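Local coordinates for protein chaperone SycD (Yersinia enterocolitica, PDB 2VGX) that serves as a type III secretion chaperone for translocator proteins and probably also modulates yop operon expression, at residues S55-Q66 against R90-C98. Sequence-based numbering, arbitrary orientation.
Sequences SRFFLGLGACRQ and RFPFHAAEC
Q66 meets E97 with its CG anti to the backbone N (chi1 177°) and its chain extended beyond, which carries the amide across to the second helix. F91 turns its CG anti to the carbonyl carbon (chi1 -69°), and its ring reaches back to S55 and L59. The two helices, 55-66 and 90-98, run nearly parallel, with axes 11.1 Å apart. Both belong to the all-helical tetratricopeptide-repeat fold, and helix 71-84 lies between them in sequence. At the N-terminal end the F91 ring puts its edge to the backbone: F91 CZ lies 3.4 Å from S55 O, near the ring plane. L59 CB packs 3.7 Å from F91 CE1, and L59 CD2 touches R90 CD. At the other end Q66 NE2 donates to E97 OE1 (3.0 Å, 164°), the amide plane standing nearly upright on the carboxylate. H94 ND1 also donates a hydrogen bond to E97 OE1 (2.8 Å), from the opposite face of the carboxylate plane. C98 SG packs 3.8 Å from Q66 CD. The hydroxyl of Y78, in helix 71-84, is hydrogen-bonded to Q66 OE1, so both ends of the amide are held. Two N-H donors on one oxygen would probably favour the charged form of E97.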
loop_
_atom_site.group_PDB
_atom_site.type_symbol
_atom_site.label_atom_id
_atom_site.label_comp_id
_atom_site.label_asym_id
_atom_site.label_seq_id
_atom_site.Cartn_x
_atom_site.Cartn_y
_atom_site.Cartn_z
ATOM N N SER B 55 -8.542 -9.687 7.286
ATOM C CA SER B 55 -9.891 -9.214 7.650
ATOM C C SER B 55 -9.901 -7.766 8.193
ATOM O O SER B 55 -10.907 -7.057 8.040
ATOM C CB SER B 55 -10.519 -10.164 8.693
ATOM O OG SER B 55 -9.788 -10.128 9.922
ATOM N N ARG B 56 -8.806 -7.331 8.838
ATOM C CA ARG B 56 -8.688 -5.970 9.386
ATOM C C ARG B 56 -8.927 -4.899 8.333
ATOM O O ARG B 56 -9.558 -3.874 8.602
ATOM C CB ARG B 56 -7.296 -5.713 9.997
ATOM C CG ARG B 56 -6.933 -6.597 11.199
ATOM C CD ARG B 56 -5.511 -6.235 11.653
ATOM N NE ARG B 56 -4.520 -6.452 10.591
ATOM C CZ ARG B 56 -3.314 -5.873 10.562
ATOM N NH1 ARG B 56 -2.936 -5.030 11.549
ATOM N NH2 ARG B 56 -2.474 -6.129 9.549
ATOM N N PHE B 57 -8.431 -5.156 7.128
ATOM C CA PHE B 57 -8.565 -4.208 6.001
ATOM C C PHE B 57 -9.979 -4.106 5.470
ATOM O O PHE B 57 -10.392 -2.998 5.057
ATOM C CB PHE B 57 -7.571 -4.561 4.875
ATOM C CG PHE B 57 -6.120 -4.645 5.341
ATOM C CD1 PHE B 57 -5.694 -3.989 6.511
ATOM C CD2 PHE B 57 -5.184 -5.380 4.598
ATOM C CE1 PHE B 57 -4.366 -4.075 6.933
ATOM C CE2 PHE B 57 -3.843 -5.468 4.994
ATOM C CZ PHE B 57 -3.421 -4.809 6.166
ATOM N N PHE B 58 -10.709 -5.240 5.460
ATOM C CA PHE B 58 -12.122 -5.242 4.986
ATOM C C PHE B 58 -13.044 -4.651 6.011
ATOM O O PHE B 58 -14.070 -4.055 5.642
ATOM C CB PHE B 58 -12.578 -6.635 4.508
ATOM C CG PHE B 58 -11.765 -7.093 3.310
ATOM C CD1 PHE B 58 -12.190 -6.774 2.032
ATOM C CD2 PHE B 58 -10.524 -7.739 3.484
ATOM C CE1 PHE B 58 -11.402 -7.136 0.920
ATOM C CE2 PHE B 58 -9.750 -8.100 2.380
ATOM C CZ PHE B 58 -10.213 -7.797 1.103
ATOM N N LEU B 59 -12.676 -4.796 7.288
ATOM C CA LEU B 59 -13.424 -4.095 8.339
ATOM C C LEU B 59 -13.279 -2.572 8.147
ATOM O O LEU B 59 -14.266 -1.840 8.187
ATOM C CB LEU B 59 -12.942 -4.512 9.727
ATOM C CG LEU B 59 -13.695 -3.875 10.927
ATOM C CD1 LEU B 59 -15.233 -4.222 10.875
ATOM C CD2 LEU B 59 -13.037 -4.274 12.272
ATOM N N GLY B 60 -12.061 -2.091 7.909
ATOM C CA GLY B 60 -11.850 -0.657 7.757
ATOM C C GLY B 60 -12.512 -0.134 6.493
ATOM O O GLY B 60 -13.080 0.984 6.474
ATOM N N LEU B 61 -12.438 -0.922 5.417
ATOM C CA LEU B 61 -13.024 -0.501 4.130
ATOM C C LEU B 61 -14.535 -0.426 4.254
ATOM O O LEU B 61 -15.198 0.520 3.736
ATOM C CB LEU B 61 -12.638 -1.491 3.008
ATOM C CG LEU B 61 -13.143 -1.106 1.605
ATOM C CD1 LEU B 61 -12.327 0.133 1.162
ATOM C CD2 LEU B 61 -12.977 -2.257 0.663
ATOM N N GLY B 62 -15.095 -1.441 4.912
ATOM C CA GLY B 62 -16.551 -1.490 5.158
ATOM C C GLY B 62 -17.026 -0.305 5.987
ATOM O O GLY B 62 -18.032 0.336 5.648
ATOM N N ALA B 63 -16.302 -0.041 7.064
ATOM C CA ALA B 63 -16.605 1.058 7.998
ATOM C C ALA B 63 -16.574 2.438 7.316
ATOM O O ALA B 63 -17.447 3.283 7.566
ATOM C CB ALA B 63 -15.680 1.017 9.189
ATOM N N CYS B 64 -15.591 2.661 6.442
ATOM C CA CYS B 64 -15.532 3.920 5.687
ATOM C C CYS B 64 -16.702 4.031 4.752
ATOM O O CYS B 64 -17.315 5.101 4.636
ATOM C CB CYS B 64 -14.238 4.014 4.857
ATOM S SG CYS B 64 -12.823 4.180 5.856
ATOM N N ARG B 65 -17.050 2.931 4.071
ATOM C CA ARG B 65 -18.175 2.971 3.145
ATOM C C ARG B 65 -19.471 3.222 3.908
ATOM O O ARG B 65 -20.311 4.020 3.461
ATOM C CB ARG B 65 -18.266 1.670 2.336
ATOM C CG ARG B 65 -17.157 1.529 1.305
ATOM C CD ARG B 65 -16.974 0.100 0.794
ATOM N NE ARG B 65 -16.099 0.180 -0.370
ATOM C CZ ARG B 65 -15.843 -0.808 -1.217
ATOM N NH1 ARG B 65 -16.415 -1.994 -1.031
ATOM N NH2 ARG B 65 -15.017 -0.583 -2.267
ATOM N N GLN B 66 -19.641 2.539 5.043
ATOM C CA GLN B 66 -20.845 2.717 5.876
ATOM C C GLN B 66 -20.945 4.185 6.324
ATOM O O GLN B 66 -22.027 4.802 6.217
ATOM C CB GLN B 66 -20.823 1.817 7.108
ATOM C CG GLN B 66 -22.023 2.014 8.049
ATOM C CD GLN B 66 -22.071 0.976 9.140
ATOM O OE1 GLN B 66 -21.240 0.067 9.182
ATOM N NE2 GLN B 66 -23.051 1.087 10.026
ATOM N N ARG B 90 -18.091 -8.272 14.520
ATOM C CA ARG B 90 -18.333 -6.937 13.947
ATOM C C ARG B 90 -18.809 -7.013 12.502
ATOM O O ARG B 90 -19.568 -6.139 12.026
ATOM C CB ARG B 90 -17.111 -6.052 14.092
ATOM C CG ARG B 90 -16.857 -5.515 15.522
ATOM C CD ARG B 90 -15.509 -4.811 15.553
ATOM N NE ARG B 90 -15.011 -4.429 16.886
ATOM C CZ ARG B 90 -14.311 -5.231 17.694
ATOM N NH1 ARG B 90 -14.054 -6.497 17.342
ATOM N NH2 ARG B 90 -13.878 -4.768 18.871
ATOM N N PHE B 91 -18.425 -8.080 11.792
ATOM C CA PHE B 91 -18.849 -8.177 10.392
ATOM C C PHE B 91 -20.367 -8.345 10.240
ATOM O O PHE B 91 -20.985 -7.536 9.557
ATOM C CB PHE B 91 -18.077 -9.238 9.627
ATOM C CG PHE B 91 -16.640 -8.877 9.409
ATOM C CD1 PHE B 91 -16.296 -7.694 8.749
ATOM C CD2 PHE B 91 -15.632 -9.712 9.875
ATOM C CE1 PHE B 91 -14.958 -7.371 8.551
ATOM C CE2 PHE B 91 -14.304 -9.387 9.665
ATOM C CZ PHE B 91 -13.980 -8.215 8.988
ATOM N N PRO B 92 -20.966 -9.409 10.828
ATOM C CA PRO B 92 -22.441 -9.514 10.749
ATOM C C PRO B 92 -23.188 -8.338 11.417
ATOM O O PRO B 92 -24.243 -7.961 10.935
ATOM C CB PRO B 92 -22.748 -10.824 11.475
ATOM C CG PRO B 92 -21.541 -11.111 12.302
ATOM C CD PRO B 92 -20.377 -10.575 11.513
ATOM N N PHE B 93 -22.632 -7.775 12.474
ATOM C CA PHE B 93 -23.258 -6.625 13.161
ATOM C C PHE B 93 -23.332 -5.393 12.250
ATOM O O PHE B 93 -24.428 -4.825 12.022
ATOM C CB PHE B 93 -22.557 -6.275 14.488
ATOM C CG PHE B 93 -23.144 -5.060 15.152
ATOM C CD1 PHE B 93 -24.371 -5.147 15.814
ATOM C CD2 PHE B 93 -22.506 -3.823 15.091
ATOM C CE1 PHE B 93 -24.960 -4.019 16.412
ATOM C CE2 PHE B 93 -23.094 -2.699 15.691
ATOM C CZ PHE B 93 -24.322 -2.817 16.355
ATOM N N HIS B 94 -22.187 -4.974 11.707
ATOM C CA HIS B 94 -22.194 -3.797 10.820
ATOM C C HIS B 94 -22.968 -4.015 9.535
ATOM O O HIS B 94 -23.674 -3.114 9.090
ATOM C CB HIS B 94 -20.800 -3.198 10.618
ATOM C CG HIS B 94 -20.193 -2.669 11.884
ATOM N ND1 HIS B 94 -20.805 -1.710 12.660
ATOM C CD2 HIS B 94 -19.034 -2.976 12.510
ATOM C CE1 HIS B 94 -20.052 -1.457 13.715
ATOM N NE2 HIS B 94 -18.971 -2.213 13.647
ATOM N N ALA B 95 -22.890 -5.215 8.955
ATOM C CA ALA B 95 -23.725 -5.527 7.799
ATOM C C ALA B 95 -25.223 -5.430 8.151
ATOM O O ALA B 95 -25.999 -4.933 7.340
ATOM C CB ALA B 95 -23.417 -6.923 7.247
ATOM N N ALA B 96 -25.620 -5.939 9.320
ATOM C CA ALA B 96 -27.022 -5.809 9.770
ATOM C C ALA B 96 -27.435 -4.335 9.777
ATOM O O ALA B 96 -28.532 -3.993 9.356
ATOM C CB ALA B 96 -27.201 -6.438 11.133
ATOM N N GLU B 97 -26.539 -3.467 10.242
ATOM C CA GLU B 97 -26.794 -2.028 10.308
ATOM C C GLU B 97 -27.034 -1.438 8.931
ATOM O O GLU B 97 -27.950 -0.641 8.743
ATOM C CB GLU B 97 -25.640 -1.287 11.014
ATOM C CG GLU B 97 -25.536 -1.449 12.552
ATOM C CD GLU B 97 -24.470 -0.543 13.128
ATOM O OE1 GLU B 97 -23.333 -0.488 12.568
ATOM O OE2 GLU B 97 -24.760 0.151 14.124
ATOM N N CYS B 98 -26.203 -1.813 7.954
ATOM C CA CYS B 98 -26.394 -1.366 6.566
ATOM C C CYS B 98 -27.665 -1.963 5.926
ATOM O O CYS B 98 -28.354 -1.284 5.148
ATOM C CB CYS B 98 -25.162 -1.755 5.715
ATOM S SG CYS B 98 -23.640 -1.052 6.394
#